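Local coordinates for protein RTX toxin RtxA (Vibrio vulnificus MO6-24/O, PDB 6IMP) that probably acts as a hydrolase, being the alpha/beta hydrolase effector domain of a MARTX toxin, with a substrate that the fold alone does not reveal, at residues L131-L135 / M157-L161; A76-T80 / R136-D142; K212-A216 / G260-E264; Y177-P182 / D204-P208. All blocks are in the same frame, centred on the assembly; numbering follows the deposited sequence.

Interaction 1: residues L131-L135 / M157-L161; sequences LAVNL and MFNYL
Strand residues 131-133 and helix residues 157-161 lie 10.2 Å apart at their axes' closest approach, their directions 144° apart, and the CA atoms of Val133 and Met157 are 7.3 Å apart. This is a helix-on-sheet contact of the alpha/beta hydrolase fold: helix 147-164 follows strand 129-133 and packs back on it before the chain enters the parallel strand 172-177, completing a beta-alpha-beta crossover. The interface is buried and apolar, with no hydrogen bond between the segments. With the CG of Leu131 anti to the backbone N (chi1 173°), its two methyl branches part: CD1 meets the Tyr160 ring obliquely, 4.1 Å from CE2, and CD2 sits 3.6 Å from CD2 of Leu161. The same CD2 also approaches Met157 CB. The Tyr160 hydroxyl bonds Lys165 NZ; Leu131 meets ring carbons CD2 and CE2. Met157 and Val133 lie side by side, pointing opposite ways, with SD of Met157 3.8 Å from CB of Val133. Leu105 of strand 101-105 also touches Met157. Beyond the strand end the Met157 chain bends at its last torsion, and its terminal CE meets CD2 of Leu135 at 3.5 Å.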
# COMPACT_ATOMS: atom_id res chain seq x y z
N LEU A 131 -2.72 -10.66 2.18
CA LEU A 131 -1.49 -10.67 1.35
C LEU A 131 -0.62 -9.46 1.65
O LEU A 131 -1.08 -8.32 1.53
CB LEU A 131 -1.81 -10.70 -0.15
CG LEU A 131 -0.57 -10.55 -1.07
CD1 LEU A 131 0.37 -11.73 -0.88
CD2 LEU A 131 -0.92 -10.39 -2.55
N ALA A 132 0.64 -9.71 1.98
CA ALA A 132 1.55 -8.66 2.44
C ALA A 132 2.92 -8.77 1.79
O ALA A 132 3.84 -9.41 2.34
CB ALA A 132 1.68 -8.70 3.95
N VAL A 133 3.07 -8.09 0.66
CA VAL A 133 4.24 -8.20 -0.21
C VAL A 133 4.91 -6.85 -0.41
O VAL A 133 4.25 -5.83 -0.65
CB VAL A 133 3.84 -8.77 -1.58
CG1 VAL A 133 5.02 -8.80 -2.54
CG2 VAL A 133 3.27 -10.16 -1.40
N ASN A 134 6.24 -6.84 -0.27
CA ASN A 134 7.04 -5.65 -0.55
C ASN A 134 7.00 -5.26 -2.03
O ASN A 134 7.24 -6.07 -2.91
CB ASN A 134 8.50 -5.89 -0.18
CG ASN A 134 8.76 -5.81 1.30
OD1 ASN A 134 8.57 -4.76 1.92
ND2 ASN A 134 9.23 -6.89 1.87
N LEU A 135 6.78 -3.98 -2.27
CA LEU A 135 7.04 -3.37 -3.57
C LEU A 135 8.53 -3.42 -3.85
O LEU A 135 9.35 -3.57 -2.93
CB LEU A 135 6.58 -1.93 -3.55
CG LEU A 135 5.12 -1.76 -3.13
CD1 LEU A 135 4.86 -0.35 -2.63
CD2 LEU A 135 4.22 -2.12 -4.30
N MET A 157 0.95 -8.43 -7.58
CA MET A 157 0.39 -8.88 -6.32
C MET A 157 -1.06 -9.23 -6.51
O MET A 157 -1.51 -10.25 -6.03
CB MET A 157 0.53 -7.81 -5.27
CG MET A 157 1.92 -7.65 -4.73
SD MET A 157 1.94 -6.19 -3.69
CE MET A 157 3.58 -5.55 -4.01
N PHE A 158 -1.80 -8.38 -7.20
CA PHE A 158 -3.17 -8.70 -7.53
C PHE A 158 -3.25 -10.04 -8.24
O PHE A 158 -3.87 -10.98 -7.74
CB PHE A 158 -3.81 -7.64 -8.42
CG PHE A 158 -5.30 -7.79 -8.54
CD1 PHE A 158 -6.10 -7.79 -7.39
CD2 PHE A 158 -5.91 -7.94 -9.77
CE1 PHE A 158 -7.47 -7.92 -7.48
CE2 PHE A 158 -7.28 -8.07 -9.86
CZ PHE A 158 -8.06 -8.07 -8.72
N ASN A 159 -2.56 -10.14 -9.37
CA ASN A 159 -2.63 -11.33 -10.21
C ASN A 159 -2.30 -12.59 -9.43
O ASN A 159 -2.96 -13.60 -9.61
CB ASN A 159 -1.72 -11.20 -11.43
CG ASN A 159 -2.25 -10.22 -12.46
OD1 ASN A 159 -3.45 -10.18 -12.74
ND2 ASN A 159 -1.35 -9.43 -13.02
N TYR A 160 -1.36 -12.50 -8.50
CA TYR A 160 -1.03 -13.64 -7.62
C TYR A 160 -2.24 -14.16 -6.83
O TYR A 160 -2.38 -15.37 -6.62
CB TYR A 160 0.11 -13.30 -6.66
CG TYR A 160 0.32 -14.34 -5.59
CD1 TYR A 160 0.77 -15.61 -5.93
CD2 TYR A 160 0.04 -14.08 -4.26
CE1 TYR A 160 0.96 -16.60 -4.97
CE2 TYR A 160 0.23 -15.05 -3.28
CZ TYR A 160 0.69 -16.31 -3.64
OH TYR A 160 0.89 -17.28 -2.68
N LEU A 161 -3.08 -13.24 -6.37
CA LEU A 161 -4.30 -13.62 -5.65
C LEU A 161 -5.26 -14.30 -6.59
O LEU A 161 -5.62 -15.46 -6.38
CB LEU A 161 -4.96 -12.39 -5.02
CG LEU A 161 -4.14 -11.65 -3.96
CD1 LEU A 161 -4.95 -10.48 -3.44
CD2 LEU A 161 -3.72 -12.58 -2.82

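Interaction 2: residues A76-T80 / R136-D142; sequences AGRLT and RGYGESD
Arg78 sets its CG between its own backbone N and carbonyl carbon (chi1 68°) and then runs extended to NE, while Asp142 swings its CG to the side of its backbone N; together these rotations bring guanidinium and carboxylate across one another. Their planes are 59° apart. A salt bridge joins NH2 of Arg78 to OD2 of Asp142, but OD2 is crowded in the model, so its separation is doubtful; the same uncertainty attaches to the bond that OD2 accepts from Arg78 N. OD1 of Asp142 is also taken, by the backbone N of Asp25. Firmer evidence comes from the backbone, where Asp142 N donates to Arg78 O at 2.7 Å. Residues 136-142 form the loop that leaves strand 129-133 and doubles back beside the start of strand 78-84, the antiparallel neighbour of strand 129-133 in the hydrolase sheet. A type II' beta turn from Tyr138 to Ser141, closed by Ser141 N to Tyr138 O at 3.1 Å, makes that reversal. Ser141 then turns its OG to the strand, where Thr80 N donates to it at 2.7 Å (N-H...O angle 162°); OG is also bonded to Asn134 O. At the far end Ala76 CB rests over one guanidinium face of Arg136, 3.8 Å from NH2, while NE of Arg136 forms a salt bridge with Asp153.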
# COMPACT_ATOMS: atom_id res chain seq x y z
N ALA A 76 10.48 -6.26 -12.75
CA ALA A 76 11.90 -5.85 -12.63
C ALA A 76 12.72 -6.85 -11.82
O ALA A 76 13.92 -6.66 -11.65
CB ALA A 76 12.01 -4.46 -12.02
N GLY A 77 12.10 -7.90 -11.32
CA GLY A 77 12.75 -8.76 -10.32
C GLY A 77 11.74 -9.46 -9.44
O GLY A 77 10.57 -9.58 -9.80
N ARG A 78 12.18 -9.92 -8.27
CA ARG A 78 11.29 -10.66 -7.37
C ARG A 78 10.72 -9.82 -6.22
O ARG A 78 11.31 -8.82 -5.79
CB ARG A 78 11.91 -11.97 -6.90
CG ARG A 78 13.10 -11.86 -5.97
CD ARG A 78 13.90 -13.15 -5.97
NE ARG A 78 15.02 -13.10 -5.04
CZ ARG A 78 16.16 -12.44 -5.27
NH1 ARG A 78 17.12 -12.46 -4.36
NH2 ARG A 78 16.35 -11.79 -6.41
N LEU A 79 9.51 -10.20 -5.81
CA LEU A 79 8.71 -9.44 -4.85
C LEU A 79 8.38 -10.34 -3.67
O LEU A 79 7.61 -11.29 -3.79
CB LEU A 79 7.40 -8.96 -5.49
CG LEU A 79 7.50 -8.00 -6.68
CD1 LEU A 79 6.13 -7.84 -7.35
CD2 LEU A 79 8.03 -6.65 -6.24
N THR A 80 8.94 -10.01 -2.51
CA THR A 80 8.97 -10.95 -1.41
C THR A 80 8.10 -10.50 -0.25
O THR A 80 8.07 -9.33 0.11
CB THR A 80 10.40 -11.10 -0.90
OG1 THR A 80 10.88 -9.83 -0.47
CG2 THR A 80 11.28 -11.63 -2.01
N ARG A 136 8.91 -3.27 -5.12
CA ARG A 136 10.33 -3.23 -5.47
C ARG A 136 11.11 -2.25 -4.59
O ARG A 136 10.68 -1.12 -4.37
CB ARG A 136 10.52 -2.83 -6.93
CG ARG A 136 10.19 -1.38 -7.22
CD ARG A 136 10.29 -1.12 -8.70
NE ARG A 136 9.24 -1.80 -9.44
CZ ARG A 136 9.18 -1.86 -10.76
NH1 ARG A 136 8.18 -2.51 -11.35
NH2 ARG A 136 10.09 -1.23 -11.50
N GLY A 137 12.25 -2.71 -4.08
CA GLY A 137 13.18 -1.85 -3.33
C GLY A 137 12.91 -1.84 -1.84
O GLY A 137 13.64 -1.21 -1.07
N TYR A 138 11.87 -2.58 -1.44
CA TYR A 138 11.41 -2.61 -0.07
C TYR A 138 11.51 -4.03 0.44
O TYR A 138 11.26 -4.98 -0.30
CB TYR A 138 9.96 -2.16 -0.01
CG TYR A 138 9.79 -0.66 -0.03
CD1 TYR A 138 9.96 0.08 1.13
CD2 TYR A 138 9.46 0.01 -1.20
CE1 TYR A 138 9.78 1.45 1.14
CE2 TYR A 138 9.29 1.39 -1.21
CZ TYR A 138 9.45 2.10 -0.04
OH TYR A 138 9.29 3.48 -0.03
N GLY A 139 11.86 -4.15 1.72
CA GLY A 139 12.13 -5.44 2.35
C GLY A 139 13.16 -6.26 1.59
O GLY A 139 14.32 -5.86 1.47
N GLU A 140 12.72 -7.40 1.07
CA GLU A 140 13.61 -8.33 0.35
C GLU A 140 13.29 -8.38 -1.15
O GLU A 140 13.78 -9.24 -1.87
CB GLU A 140 13.52 -9.74 0.98
CG GLU A 140 14.61 -10.06 2.00
CD GLU A 140 14.65 -11.54 2.38
OE1 GLU A 140 13.57 -12.16 2.52
OE2 GLU A 140 15.76 -12.10 2.54
N SER A 141 12.47 -7.45 -1.64
CA SER A 141 12.08 -7.43 -3.04
C SER A 141 13.18 -6.77 -3.86
O SER A 141 13.84 -5.86 -3.37
CB SER A 141 10.75 -6.70 -3.23
OG SER A 141 9.70 -7.40 -2.58
N ASP A 142 13.36 -7.23 -5.09
CA ASP A 142 14.43 -6.70 -5.94
C ASP A 142 14.06 -5.37 -6.52
O ASP A 142 12.89 -5.12 -6.81
CB ASP A 142 14.72 -7.63 -7.12
CG ASP A 142 15.41 -8.88 -6.70
OD1 ASP A 142 16.45 -8.80 -6.00
OD2 ASP A 142 14.93 -9.95 -7.12

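Interaction 3: residues K212-A216 / G260-E264; sequences KAITA and GLGEE
Lys212 and Glu264 reach across the outer part of a helix pair, their side chains meeting at an oblique angle. Both begin alike, CG placed anti to the carbonyl carbon, but they then diverge. The lysine runs out through an extended second torsion and bends at its last two, which curls CE and NZ toward the other helix; the glutamate kinks at its second torsion (chi2 -71°) and so turns its carboxylate back to the lysine. The result is a salt bridge with a hydrogen bond, NZ of Lys212 to OE1 of Glu264 at 2.6 Å. The ammonium does not lie in the carboxylate plane: it meets OE1 from above, 51° out. A small apolar patch lies on the inner side. Leu261 places CG anti to its backbone N, which carries CD1 toward the other helix. There CD1 of Leu261 lies 3.9 Å from CA of Ala213. One turn along, CB of Ala216 approaches N of Leu261 at 3.9 Å, and the CA atoms of Ala216 and Gly260 come within 5.5 Å. The segment axes approach to 9.2 Å, with directions 145° apart, nearer antiparallel than parallel. Helix 210-216 comes after strand 200-204 and helix 260-274 after its parallel neighbour 252-256; Met207 and Pro208, in the loop between strand 200-204 and helix 210-216, touch Ala213 and Leu261 respectively.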
# COMPACT_ATOMS: atom_id res chain seq x y z
N LYS A 212 1.74 17.04 -1.40
CA LYS A 212 1.02 17.35 -0.17
C LYS A 212 1.54 16.54 1.01
O LYS A 212 1.43 16.97 2.16
CB LYS A 212 -0.48 17.13 -0.39
CG LYS A 212 -1.08 18.18 -1.31
CD LYS A 212 -2.51 17.86 -1.74
CE LYS A 212 -3.46 19.04 -1.50
NZ LYS A 212 -4.73 18.59 -0.86
N ALA A 213 2.12 15.39 0.72
CA ALA A 213 2.83 14.63 1.73
C ALA A 213 4.17 15.26 2.08
O ALA A 213 4.55 15.30 3.26
CB ALA A 213 3.03 13.20 1.25
N ILE A 214 4.90 15.72 1.07
CA ILE A 214 6.18 16.40 1.27
C ILE A 214 5.95 17.70 2.04
O ILE A 214 6.68 18.00 2.99
CB ILE A 214 6.89 16.67 -0.09
CG1 ILE A 214 7.55 15.38 -0.59
CG2 ILE A 214 7.96 17.77 0.05
CD1 ILE A 214 7.86 15.35 -2.07
N THR A 215 4.90 18.42 1.63
CA THR A 215 4.40 19.63 2.30
C THR A 215 4.08 19.44 3.79
O THR A 215 4.42 20.30 4.61
CB THR A 215 3.14 20.15 1.58
OG1 THR A 215 3.52 20.87 0.40
CG2 THR A 215 2.30 21.07 2.46
N ALA A 216 3.39 18.35 4.14
CA ALA A 216 2.94 18.12 5.52
C ALA A 216 4.11 17.98 6.48
O ALA A 216 4.03 18.40 7.62
CB ALA A 216 2.04 16.89 5.60
N GLY A 260 -1.13 16.54 10.36
CA GLY A 260 -1.12 17.36 9.15
C GLY A 260 -1.50 16.67 7.84
O GLY A 260 -2.29 17.20 7.05
N LEU A 261 -0.94 15.49 7.60
CA LEU A 261 -1.31 14.69 6.44
C LEU A 261 -2.82 14.45 6.36
O LEU A 261 -3.42 14.58 5.29
CB LEU A 261 -0.58 13.35 6.46
CG LEU A 261 -0.73 12.57 5.16
CD1 LEU A 261 0.08 13.22 4.05
CD2 LEU A 261 -0.32 11.11 5.31
N GLY A 262 -3.43 14.12 7.50
CA GLY A 262 -4.83 13.68 7.56
C GLY A 262 -5.84 14.78 7.28
O GLY A 262 -6.98 14.49 6.90
N GLU A 263 -5.44 16.03 7.50
CA GLU A 263 -6.24 17.18 7.05
C GLU A 263 -6.42 17.14 5.53
O GLU A 263 -7.54 17.11 5.02
CB GLU A 263 -5.58 18.51 7.45
CG GLU A 263 -6.21 19.18 8.66
CD GLU A 263 -5.92 20.67 8.73
OE1 GLU A 263 -6.44 21.42 7.87
OE2 GLU A 263 -5.17 21.08 9.64
N GLU A 264 -5.29 17.10 4.83
CA GLU A 264 -5.29 17.05 3.37
C GLU A 264 -6.19 15.94 2.88
O GLU A 264 -6.86 16.08 1.85
CB GLU A 264 -3.86 16.83 2.85
CG GLU A 264 -2.91 18.00 3.09
CD GLU A 264 -3.21 19.21 2.20
OE1 GLU A 264 -4.30 19.24 1.57
OE2 GLU A 264 -2.35 20.12 2.14

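Interaction 4: residues Y177-P182 / D204-P208; sequences YSMGGP and DRPMP
Tyr177 and Asp204 form a parallel beta bridge, their CA atoms 4.5 Å apart, at the ends of strands 172-177 and 200-204. Two backbone hydrogen bonds carry the pairing onward. Ser178 N donates to Asp204 O at 3.0 Å and nearly straight (159°), and Met207 N donates to Ser178 O, also at 3.0 Å but from above the carbonyl plane. Ser178 O is gripped twice, since Gly181 N reaches it from the opposite face. The chain makes a type II' turn from Tyr177 to Gly180, with Ser178 at positive phi (55°), consistent with the nucleophile elbow (GxSxG) of alpha/beta hydrolases; Ser178 is probably the nucleophile. Its OG bonds NE2 of His288, as a nucleophile-histidine pair would. The charge and ring contacts involve Asp204, Arg205 and Tyr177. Arg205 grips the Asp204 carboxylate side-on, NE to OD1 at 2.7 Å and NH2 to OD2, both on the syn side; His175 also holds OD2. Over the centre of one guanidinium face stands CE1 of Tyr177, 3.3 Å from CZ of Arg205, the two planes tilted by 40°. Apolar contacts gather round Met207, whose CE lies 4.0 Å from Met179 CB and whose CB lies 4.1 Å from Pro182 CD. Helix 180-192 starts from this turn, Leu294 of helix 291-302 packs on Asp204 and Arg205, and helix 260-274 meets Pro208.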
# COMPACT_ATOMS: atom_id res chain seq x y z
N TYR A 177 -2.37 1.61 2.68
CA TYR A 177 -1.89 2.47 3.76
C TYR A 177 -1.05 3.52 3.04
O TYR A 177 -0.35 3.21 2.08
CB TYR A 177 -1.23 1.63 4.87
CG TYR A 177 -0.42 2.40 5.92
CD1 TYR A 177 -1.03 3.35 6.75
CD2 TYR A 177 0.91 2.12 6.14
CE1 TYR A 177 -0.30 4.05 7.69
CE2 TYR A 177 1.64 2.80 7.09
CZ TYR A 177 1.03 3.76 7.86
OH TYR A 177 1.75 4.43 8.81
N SER A 178 -1.16 4.78 3.48
CA SER A 178 -0.16 5.83 3.30
C SER A 178 0.16 5.98 1.80
O SER A 178 -0.78 6.12 1.01
CB SER A 178 1.08 5.52 4.15
OG SER A 178 1.85 6.68 4.35
N MET A 179 1.43 5.93 1.39
CA MET A 179 1.79 5.87 -0.06
C MET A 179 1.08 4.73 -0.78
O MET A 179 0.79 4.83 -1.95
CB MET A 179 3.30 5.72 -0.25
CG MET A 179 3.77 5.53 -1.70
SD MET A 179 5.58 5.64 -1.84
CE MET A 179 6.00 3.92 -1.70
N GLY A 180 0.84 3.64 -0.06
CA GLY A 180 -0.07 2.58 -0.52
C GLY A 180 -1.44 3.09 -0.93
O GLY A 180 -2.06 2.56 -1.85
N GLY A 181 -1.91 4.14 -0.26
CA GLY A 181 -3.16 4.83 -0.63
C GLY A 181 -3.38 5.05 -2.12
O GLY A 181 -4.22 4.41 -2.72
N PRO A 182 -2.61 5.98 -2.73
CA PRO A 182 -2.69 6.26 -4.17
C PRO A 182 -2.33 5.06 -5.05
O PRO A 182 -2.89 4.90 -6.13
CB PRO A 182 -1.66 7.38 -4.36
CG PRO A 182 -0.72 7.23 -3.21
CD PRO A 182 -1.57 6.79 -2.07
N ASP A 204 -6.34 3.75 3.68
CA ASP A 204 -5.97 3.83 5.10
C ASP A 204 -4.94 4.94 5.29
O ASP A 204 -3.79 4.77 4.94
CB ASP A 204 -5.38 2.47 5.57
CG ASP A 204 -4.88 2.49 7.03
OD1 ASP A 204 -5.17 3.48 7.76
OD2 ASP A 204 -4.20 1.51 7.46
N ARG A 205 -5.37 6.06 5.87
CA ARG A 205 -4.44 7.16 6.19
C ARG A 205 -3.59 7.51 4.96
O ARG A 205 -2.36 7.55 5.04
CB ARG A 205 -3.54 6.80 7.37
CG ARG A 205 -4.28 6.49 8.66
CD ARG A 205 -3.39 5.78 9.68
NE ARG A 205 -3.28 4.34 9.43
CZ ARG A 205 -2.45 3.51 10.07
NH1 ARG A 205 -1.65 3.95 11.03
NH2 ARG A 205 -2.41 2.23 9.72
N PRO A 206 -4.24 7.75 3.81
CA PRO A 206 -3.58 7.90 2.53
C PRO A 206 -2.59 9.04 2.44
O PRO A 206 -2.69 10.03 3.17
CB PRO A 206 -4.74 8.21 1.59
CG PRO A 206 -5.68 8.94 2.46
CD PRO A 206 -5.66 8.10 3.69
N MET A 207 -1.71 8.91 1.45
CA MET A 207 -0.97 10.04 0.89
C MET A 207 -1.83 10.55 -0.24
O MET A 207 -2.07 9.82 -1.20
CB MET A 207 0.35 9.53 0.31
CG MET A 207 0.99 10.44 -0.71
SD MET A 207 2.44 9.68 -1.45
CE MET A 207 3.59 9.69 -0.08
N PRO A 208 -2.35 11.78 -0.13
CA PRO A 208 -3.28 12.17 -1.19
C PRO A 208 -2.55 12.52 -2.45
O PRO A 208 -3.11 12.44 -3.53
CB PRO A 208 -3.93 13.41 -0.62
CG PRO A 208 -2.83 14.05 0.15
CD PRO A 208 -2.12 12.89 0.81

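Overall arrangement
From the N terminus, interaction 2 opens first at 76-80, and interaction 1 opens at 131-135 before 136-142 closes interaction 2; interaction 1 closes after it, at 157-161, so the two cross. They touch directly and share neighbouring strands 78-84 and 129-133, tying the antiparallel edge region to helix 147-164. Interaction 4 follows in series, closing the excursion through helix 180-192 and strand 200-204 when 204-208 returns beside 177-182. Interaction 3 then opens at 212-216 and closes a 43-residue loop at 260-264. It packs against interaction 4, centres 11 Å apart, whereas interactions 1 and 3 lie on opposite sides of the chain's centre, their centres about 27 Å apart. Tyr138 and Met179 join interactions 2 and 4.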